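Local coordinates for protein agrobacterium tumefaciens DPS (Agrobacterium tumefaciens, PDB 1O9R) that sequesters intracellular ferrous iron, oxidises it with hydrogen peroxide and stores it as a ferric mineral inside a hollow dodecamer, protecting DNA from oxidative damage without binding it, at residues N23-S28 / A118-K123; K94-D99 / D108-R113. All blocks are in the same frame, centred on the assembly; numbering follows the deposited sequence.

Overall arrangement
Both interactions involve helix 103-130, but they use different turns of it, and their centres lie about 17 Å apart. Interaction 1 is a buried contact near the middle of the chain, where helix 12-42 and helix 103-130 run antiparallel; its chemistry is apolar, a methionine and an isoleucine reaching two small serines. Interaction 2 lies farther out, about 14 Å from the chain centre, and is only partly buried. There the loop after helix 84-90 is held to helix 103-130 mainly by one arginine bonding to backbone carbonyls, with a tyrosine packing on a small alanine beside it. In sequence, interaction 2 is nested within the loop closed by interaction 1.

Interaction 1: residues N23-S28 / A118-K123; sequences NESLAS and ANMIRK
Met120 reaches Ser28 because its CG stands anti to the backbone N (chi1 163°) and its chain runs straight on to the sulphur, then bends at chi3 (-24°), which swings CE alongside the serine. SD lies 3.7 Å from Ser28 CB, and the methyl CE is equally near Ser28 OG, 3.7 Å away. Farther back along the same chain, Met120 CG passes Ser25 OG at 4.1 Å. Ile121 contributes just the end of its longer branch: CD1 touches both side-chain atoms of Ser25, with OG at 3.7 Å and CB at 3.8 Å. The serines suit this place because a side chain of two heavy atoms lets a methionine from the facing helix come close to the backbone, and SD indeed lies 4.0 Å from Ser25 CA. Their hydroxyls are not stranded among the apolar groups. Ser25 OG turns back beside its own backbone N and bonds to Ile21 O, one turn earlier in the helix, while Ser28 OG accepts from Lys92 N of the crossover loop. Phe140 of helix 134-156 packs on both Ser25 and Ile121. The segment axes approach to 10.5 Å at 164°, a nearly antiparallel pairing of helix 12-42 with helix 103-130 inside the four-helix bundle of the ferritin-like fold.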
ATOM      1  N   ASN A  23     -23.454   9.200 -27.137  1.00 14.60           N
ATOM      2  CA  ASN A  23     -24.556   9.439 -26.190  1.00 14.09           C
ATOM      3  C   ASN A  23     -25.555   8.299 -26.239  1.00 14.74           C
ATOM      4  O   ASN A  23     -26.196   8.042 -25.203  1.00 14.78           O
ATOM      5  CB  ASN A  23     -25.219  10.786 -26.528  1.00 16.15           C
ATOM      6  CG  ASN A  23     -24.620  11.934 -25.753  1.00 15.69           C
ATOM      7  OD1 ASN A  23     -24.146  11.755 -24.605  1.00 16.83           O
ATOM      8  ND2 ASN A  23     -24.600  13.155 -26.279  1.00 15.90           N
ATOM      9  N   GLU A  24     -25.776   7.703 -27.422  1.00 14.79           N
ATOM     10  CA  GLU A  24     -26.708   6.563 -27.407  1.00 14.69           C
ATOM     11  C   GLU A  24     -26.217   5.427 -26.547  1.00 15.97           C
ATOM     12  O   GLU A  24     -26.914   4.840 -25.689  1.00 16.51           O
ATOM     13  CB  GLU A  24     -26.859   6.129 -28.885  1.00 16.28           C
ATOM     14  CG  GLU A  24     -27.782   4.896 -28.972  1.00 20.19           C
ATOM     15  CD  GLU A  24     -27.754   4.339 -30.395  1.00 24.32           C
ATOM     16  OE1 GLU A  24     -26.748   3.789 -30.837  1.00 27.86           O
ATOM     17  OE2 GLU A  24     -28.823   4.517 -30.999  1.00 27.08           O
ATOM     18  N   SER A  25     -24.926   5.074 -26.700  1.00 15.07           N
ATOM     19  CA  SER A  25     -24.330   4.034 -25.871  1.00 15.24           C
ATOM     20  C   SER A  25     -24.315   4.422 -24.389  1.00 14.76           C
ATOM     21  O   SER A  25     -24.568   3.529 -23.563  1.00 15.75           O
ATOM     22  CB  SER A  25     -22.868   3.820 -26.300  1.00 16.84           C
ATOM     23  OG  SER A  25     -22.818   3.224 -27.600  1.00 24.26           O
ATOM     24  N   LEU A  26     -24.047   5.686 -24.075  1.00 14.46           N
ATOM     25  CA  LEU A  26     -23.989   6.082 -22.667  1.00 14.94           C
ATOM     26  C   LEU A  26     -25.288   5.775 -21.955  1.00 13.89           C
ATOM     27  O   LEU A  26     -25.291   5.335 -20.817  1.00 14.89           O
ATOM     28  CB  LEU A  26     -23.686   7.590 -22.627  1.00 13.92           C
ATOM     29  CG  LEU A  26     -23.636   8.230 -21.222  1.00 14.01           C
ATOM     30  CD1 LEU A  26     -22.513   7.568 -20.419  1.00 14.16           C
ATOM     31  CD2 LEU A  26     -23.412   9.737 -21.344  1.00 14.98           C
ATOM     32  N   ALA A  27     -26.413   6.027 -22.639  1.00 14.60           N
ATOM     33  CA  ALA A  27     -27.722   5.835 -21.947  1.00 13.51           C
ATOM     34  C   ALA A  27     -27.931   4.355 -21.609  1.00 15.44           C
ATOM     35  O   ALA A  27     -28.419   4.049 -20.501  1.00 15.17           O
ATOM     36  CB  ALA A  27     -28.872   6.291 -22.881  1.00 14.19           C
ATOM     37  N   SER A  28     -27.618   3.446 -22.517  1.00 14.31           N
ATOM     38  CA  SER A  28     -27.793   2.017 -22.188  1.00 13.81           C
ATOM     39  C   SER A  28     -26.781   1.516 -21.194  1.00 13.87           C
ATOM     40  O   SER A  28     -27.082   0.588 -20.437  1.00 13.77           O
ATOM     41  CB  SER A  28     -27.770   1.181 -23.472  1.00 14.94           C
ATOM     42  OG  SER A  28     -28.977   1.387 -24.224  1.00 15.25           O
ATOM     43  N   ALA A 118     -23.405  -5.397 -24.885  1.00 12.86           N
ATOM     44  CA  ALA A 118     -22.160  -5.893 -25.500  1.00 13.16           C
ATOM     45  C   ALA A 118     -22.300  -5.722 -27.030  1.00 12.84           C
ATOM     46  O   ALA A 118     -21.301  -5.363 -27.661  1.00 14.67           O
ATOM     47  CB  ALA A 118     -21.936  -7.336 -25.094  1.00 14.32           C
ATOM     48  N   ASN A 119     -23.464  -6.143 -27.547  1.00 13.64           N
ATOM     49  CA  ASN A 119     -23.573  -6.110 -29.014  1.00 12.53           C
ATOM     50  C   ASN A 119     -23.753  -4.714 -29.554  1.00 14.77           C
ATOM     51  O   ASN A 119     -23.214  -4.380 -30.627  1.00 15.79           O
ATOM     52  CB  ASN A 119     -24.789  -7.012 -29.370  1.00 14.29           C
ATOM     53  CG  ASN A 119     -24.486  -8.470 -29.113  1.00 15.00           C
ATOM     54  OD1 ASN A 119     -23.352  -8.956 -29.073  1.00 16.40           O
ATOM     55  ND2 ASN A 119     -25.516  -9.314 -28.951  1.00 15.97           N
ATOM     56  N   MET A 120     -24.327  -3.806 -28.749  1.00 14.76           N
ATOM     57  CA  MET A 120     -24.385  -2.416 -29.166  1.00 14.01           C
ATOM     58  C   MET A 120     -22.961  -1.824 -29.232  1.00 14.41           C
ATOM     59  O   MET A 120     -22.643  -1.052 -30.168  1.00 16.13           O
ATOM     60  CB  MET A 120     -25.152  -1.609 -28.128  1.00 17.87           C
ATOM     61  CG  MET A 120     -25.081  -0.117 -28.070  1.00 24.18           C
ATOM     62  SD  MET A 120     -26.231   0.591 -26.837  1.00 30.12           S
ATOM     63  CE  MET A 120     -27.432  -0.832 -26.820  1.00 12.91           C
ATOM     64  N   ILE A 121     -22.148  -2.127 -28.221  1.00 14.06           N
ATOM     65  CA  ILE A 121     -20.790  -1.548 -28.189  1.00 13.62           C
ATOM     66  C   ILE A 121     -19.949  -2.201 -29.249  1.00 14.30           C
ATOM     67  O   ILE A 121     -19.105  -1.477 -29.835  1.00 15.21           O
ATOM     68  CB  ILE A 121     -20.228  -1.819 -26.772  1.00 13.81           C
ATOM     69  CG1 ILE A 121     -20.992  -1.008 -25.708  1.00 17.80           C
ATOM     70  CG2 ILE A 121     -18.735  -1.527 -26.759  1.00 14.65           C
ATOM     71  CD1 ILE A 121     -21.031   0.492 -25.853  1.00 20.99           C
ATOM     72  N   ARG A 122     -20.140  -3.471 -29.613  1.00 13.33           N
ATOM     73  CA  ARG A 122     -19.425  -4.102 -30.703  1.00 13.98           C
ATOM     74  C   ARG A 122     -19.667  -3.337 -32.016  1.00 15.30           C
ATOM     75  O   ARG A 122     -18.759  -3.048 -32.801  1.00 16.33           O
ATOM     76  CB  ARG A 122     -19.883  -5.568 -30.846  1.00 15.59           C
ATOM     77  CG  ARG A 122     -19.081  -6.474 -31.759  1.00 16.60           C
ATOM     78  CD  ARG A 122     -19.592  -7.932 -31.882  1.00 15.96           C
ATOM     79  NE  ARG A 122     -20.386  -8.406 -30.747  1.00 15.92           N
ATOM     80  CZ  ARG A 122     -19.763  -8.654 -29.575  1.00 14.91           C
ATOM     81  NH1 ARG A 122     -18.423  -8.664 -29.475  1.00 15.34           N
ATOM     82  NH2 ARG A 122     -20.491  -8.959 -28.507  1.00 14.42           N
ATOM     83  N   LYS A 123     -20.961  -2.984 -32.270  1.00 15.67           N
ATOM     84  CA  LYS A 123     -21.282  -2.207 -33.486  1.00 16.31           C
ATOM     85  C   LYS A 123     -20.714  -0.798 -33.399  1.00 15.06           C
ATOM     86  O   LYS A 123     -20.278  -0.227 -34.405  1.00 17.69           O
ATOM     87  CB  LYS A 123     -22.832  -2.164 -33.601  1.00 18.82           C
ATOM     88  CG  LYS A 123     -23.242  -1.378 -34.876  1.00 22.55           C
ATOM     89  CD  LYS A 123     -24.747  -1.601 -35.091  1.00 26.46           C
ATOM     90  CE  LYS A 123     -25.123  -0.954 -36.431  1.00 29.50           C
ATOM     91  NZ  LYS A 123     -25.192   0.526 -36.351  1.00 30.19           N
TER

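Interaction 2: residues K94-D99 / D108-R113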
ATOM      1  N   LYS A  94     -35.040  -3.088 -21.976  1.00 16.80           N
ATOM      2  CA  LYS A  94     -36.393  -3.184 -21.413  1.00 15.89           C
ATOM      3  C   LYS A  94     -36.291  -3.056 -19.885  1.00 17.09           C
ATOM      4  O   LYS A  94     -35.303  -3.499 -19.277  1.00 16.88           O
ATOM      5  CB  LYS A  94     -36.904  -4.602 -21.666  1.00 19.30           C
ATOM      6  CG  LYS A  94     -36.117  -5.744 -22.129  1.00 26.18           C
ATOM      7  CD  LYS A  94     -34.687  -6.045 -21.708  1.00 28.36           C
ATOM      8  CE  LYS A  94     -33.689  -5.480 -22.691  1.00 18.09           C
ATOM      9  NZ  LYS A  94     -32.390  -5.015 -22.234  1.00 34.18           N
ATOM     10  N   ALA A  95     -37.329  -2.480 -19.292  1.00 16.34           N
ATOM     11  CA  ALA A  95     -37.379  -2.349 -17.838  1.00 15.42           C
ATOM     12  C   ALA A  95     -37.090  -3.660 -17.133  1.00 16.49           C
ATOM     13  O   ALA A  95     -37.548  -4.775 -17.427  1.00 16.42           O
ATOM     14  CB  ALA A  95     -38.813  -1.900 -17.450  1.00 18.35           C
ATOM     15  N   TYR A  96     -36.218  -3.516 -16.090  1.00 15.47           N
ATOM     16  CA  TYR A  96     -35.819  -4.704 -15.343  1.00 15.84           C
ATOM     17  C   TYR A  96     -36.928  -5.093 -14.378  1.00 14.77           C
ATOM     18  O   TYR A  96     -37.504  -4.261 -13.665  1.00 16.50           O
ATOM     19  CB  TYR A  96     -34.509  -4.348 -14.540  1.00 15.96           C
ATOM     20  CG  TYR A  96     -33.820  -5.587 -14.031  1.00 14.54           C
ATOM     21  CD1 TYR A  96     -32.949  -6.333 -14.852  1.00 15.85           C
ATOM     22  CD2 TYR A  96     -34.051  -6.051 -12.740  1.00 14.66           C
ATOM     23  CE1 TYR A  96     -32.317  -7.478 -14.427  1.00 16.43           C
ATOM     24  CE2 TYR A  96     -33.421  -7.224 -12.315  1.00 15.37           C
ATOM     25  CZ  TYR A  96     -32.561  -7.930 -13.128  1.00 14.66           C
ATOM     26  OH  TYR A  96     -31.926  -9.080 -12.740  1.00 15.91           O
ATOM     27  N   PRO A  97     -37.212  -6.393 -14.289  1.00 16.63           N
ATOM     28  CA  PRO A  97     -38.309  -6.822 -13.386  1.00 16.03           C
ATOM     29  C   PRO A  97     -37.994  -6.634 -11.918  1.00 17.56           C
ATOM     30  O   PRO A  97     -36.913  -7.066 -11.487  1.00 18.14           O
ATOM     31  CB  PRO A  97     -38.537  -8.258 -13.782  1.00 16.20           C
ATOM     32  CG  PRO A  97     -37.220  -8.749 -14.331  1.00 19.00           C
ATOM     33  CD  PRO A  97     -36.651  -7.513 -15.041  1.00 17.03           C
ATOM     34  N   THR A  98     -38.906  -6.049 -11.173  1.00 18.50           N
ATOM     35  CA  THR A  98     -38.631  -5.825  -9.731  1.00 18.26           C
ATOM     36  C   THR A  98     -39.197  -6.927  -8.874  1.00 19.36           C
ATOM     37  O   THR A  98     -39.115  -6.828  -7.637  1.00 20.74           O
ATOM     38  CB  THR A  98     -39.178  -4.455  -9.305  1.00 20.89           C
ATOM     39  OG1 THR A  98     -40.580  -4.348  -9.589  1.00 22.09           O
ATOM     40  CG2 THR A  98     -38.474  -3.357 -10.071  1.00 20.20           C
ATOM     41  N   ASP A  99     -39.816  -7.921  -9.468  1.00 19.75           N
ATOM     42  CA  ASP A  99     -40.449  -8.986  -8.728  1.00 19.49           C
ATOM     43  C   ASP A  99     -39.810 -10.339  -8.942  1.00 20.65           C
ATOM     44  O   ASP A  99     -40.369 -11.399  -8.698  1.00 21.32           O
ATOM     45  CB  ASP A  99     -41.951  -9.057  -9.080  1.00 22.49           C
ATOM     46  CG  ASP A  99     -42.147  -9.412 -10.529  1.00 27.45           C
ATOM     47  OD1 ASP A  99     -43.322  -9.731 -10.872  1.00 30.22           O
ATOM     48  OD2 ASP A  99     -41.195  -9.370 -11.337  1.00 24.80           O
ATOM     49  N   ASP A 108     -30.801 -14.756 -15.941  1.00 14.86           N
ATOM     50  CA  ASP A 108     -31.317 -14.658 -17.332  1.00 15.37           C
ATOM     51  C   ASP A 108     -31.635 -13.233 -17.704  1.00 14.54           C
ATOM     52  O   ASP A 108     -31.388 -12.848 -18.859  1.00 14.90           O
ATOM     53  CB  ASP A 108     -32.629 -15.511 -17.374  1.00 16.93           C
ATOM     54  CG  ASP A 108     -32.367 -16.992 -17.420  1.00 19.57           C
ATOM     55  OD1 ASP A 108     -33.331 -17.725 -17.019  1.00 21.25           O
ATOM     56  OD2 ASP A 108     -31.299 -17.471 -17.845  1.00 22.39           O
ATOM     57  N   ALA A 109     -32.160 -12.411 -16.802  1.00 13.98           N
ATOM     58  CA  ALA A 109     -32.497 -11.024 -17.061  1.00 16.16           C
ATOM     59  C   ALA A 109     -31.226 -10.168 -17.342  1.00 15.19           C
ATOM     60  O   ALA A 109     -31.197  -9.322 -18.238  1.00 15.37           O
ATOM     61  CB  ALA A 109     -33.361 -10.444 -15.931  1.00 16.53           C
ATOM     62  N   LEU A 110     -30.201 -10.496 -16.545  1.00 15.11           N
ATOM     63  CA  LEU A 110     -28.922  -9.802 -16.755  1.00 15.04           C
ATOM     64  C   LEU A 110     -28.286 -10.221 -18.079  1.00 15.03           C
ATOM     65  O   LEU A 110     -27.737  -9.368 -18.781  1.00 15.39           O
ATOM     66  CB  LEU A 110     -27.967 -10.159 -15.588  1.00 15.46           C
ATOM     67  CG  LEU A 110     -28.333  -9.522 -14.252  1.00 14.93           C
ATOM     68  CD1 LEU A 110     -27.608 -10.252 -13.141  1.00 16.89           C
ATOM     69  CD2 LEU A 110     -28.015  -8.023 -14.257  1.00 18.80           C
ATOM     70  N   ILE A 111     -28.330 -11.500 -18.397  1.00 13.79           N
ATOM     71  CA  ILE A 111     -27.728 -11.980 -19.666  1.00 13.26           C
ATOM     72  C   ILE A 111     -28.382 -11.287 -20.859  1.00 13.42           C
ATOM     73  O   ILE A 111     -27.728 -10.866 -21.789  1.00 14.36           O
ATOM     74  CB  ILE A 111     -27.843 -13.491 -19.773  1.00 13.66           C
ATOM     75  CG1 ILE A 111     -26.843 -14.153 -18.793  1.00 15.54           C
ATOM     76  CG2 ILE A 111     -27.594 -13.998 -21.210  1.00 15.53           C
ATOM     77  CD1 ILE A 111     -27.136 -15.607 -18.466  1.00 17.48           C
ATOM     78  N   GLU A 112     -29.735 -11.094 -20.798  1.00 14.06           N
ATOM     79  CA  GLU A 112     -30.354 -10.421 -21.936  1.00 16.48           C
ATOM     80  C   GLU A 112     -29.826  -8.997 -22.108  1.00 14.22           C
ATOM     81  O   GLU A 112     -29.584  -8.565 -23.237  1.00 15.61           O
ATOM     82  CB  GLU A 112     -31.888 -10.408 -21.802  1.00 17.45           C
ATOM     83  CG  GLU A 112     -32.541 -11.772 -21.973  1.00 24.86           C
ATOM     84  CD  GLU A 112     -34.070 -11.699 -22.008  1.00 27.50           C
ATOM     85  OE1 GLU A 112     -34.690 -10.602 -21.881  1.00 30.21           O
ATOM     86  OE2 GLU A 112     -34.620 -12.815 -22.189  1.00 32.68           O
ATOM     87  N   ARG A 113     -29.692  -8.293 -20.985  1.00 14.30           N
ATOM     88  CA  ARG A 113     -29.324  -6.853 -21.062  1.00 13.66           C
ATOM     89  C   ARG A 113     -27.847  -6.723 -21.352  1.00 14.15           C
ATOM     90  O   ARG A 113     -27.456  -5.798 -22.066  1.00 13.98           O
ATOM     91  CB  ARG A 113     -29.862  -6.122 -19.816  1.00 14.44           C
ATOM     92  CG  ARG A 113     -31.414  -6.084 -19.880  1.00 16.05           C
ATOM     93  CD  ARG A 113     -31.985  -5.719 -18.505  1.00 16.03           C
ATOM     94  NE  ARG A 113     -33.467  -5.657 -18.594  1.00 16.09           N
ATOM     95  CZ  ARG A 113     -34.232  -6.745 -18.598  1.00 16.63           C
ATOM     96  NH1 ARG A 113     -33.789  -7.970 -18.540  1.00 17.48           N
ATOM     97  NH2 ARG A 113     -35.599  -6.612 -18.706  1.00 18.29           N
TER
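Arg113 grips Lys94 O side-on with two nitrogens, and so ties the crossover loop that joins the two helix pairs of the ferritin-like bundle to helix 103-130. The NE bond is the shorter and straighter, 2.9 Å to Lys94 O with an N-H...O angle of 154°; NH2 reaches the same Lys94 O at 3.2 Å from above the carbonyl plane. NH2 also makes a weak bond to Ala95 O. On the helix side, NH1 donates to Ala109 O at 2.9 Å, so that all three guanidinium nitrogens are engaged and the group's rotation is fixed. A long, charged side chain with several N-H groups suits this buried position, where loop carbonyls need donors. As modelled, Lys94 CD lies over one guanidinium face, toward its rim; the chain's course near the amine is uncertain, with Glu116 the partner of NZ. Tyr96 CD1 lies 3.7 Å from the plane on the opposite face, with ring and guanidinium planes 73° apart. Its chi1 (-165°) sets CG anti to the backbone N, and from there the ring extends to helix 103-130, where the small Ala109 lets it settle: CE1 meets Ala109 CB at 3.5 Å. Val35 and Ala39 of helix 12-42 also touch the Tyr96 side chain. The hydroxyl bonds with His106 ND1, and the same Tyr96 OH rests 3.9 Å from Leu110 CG.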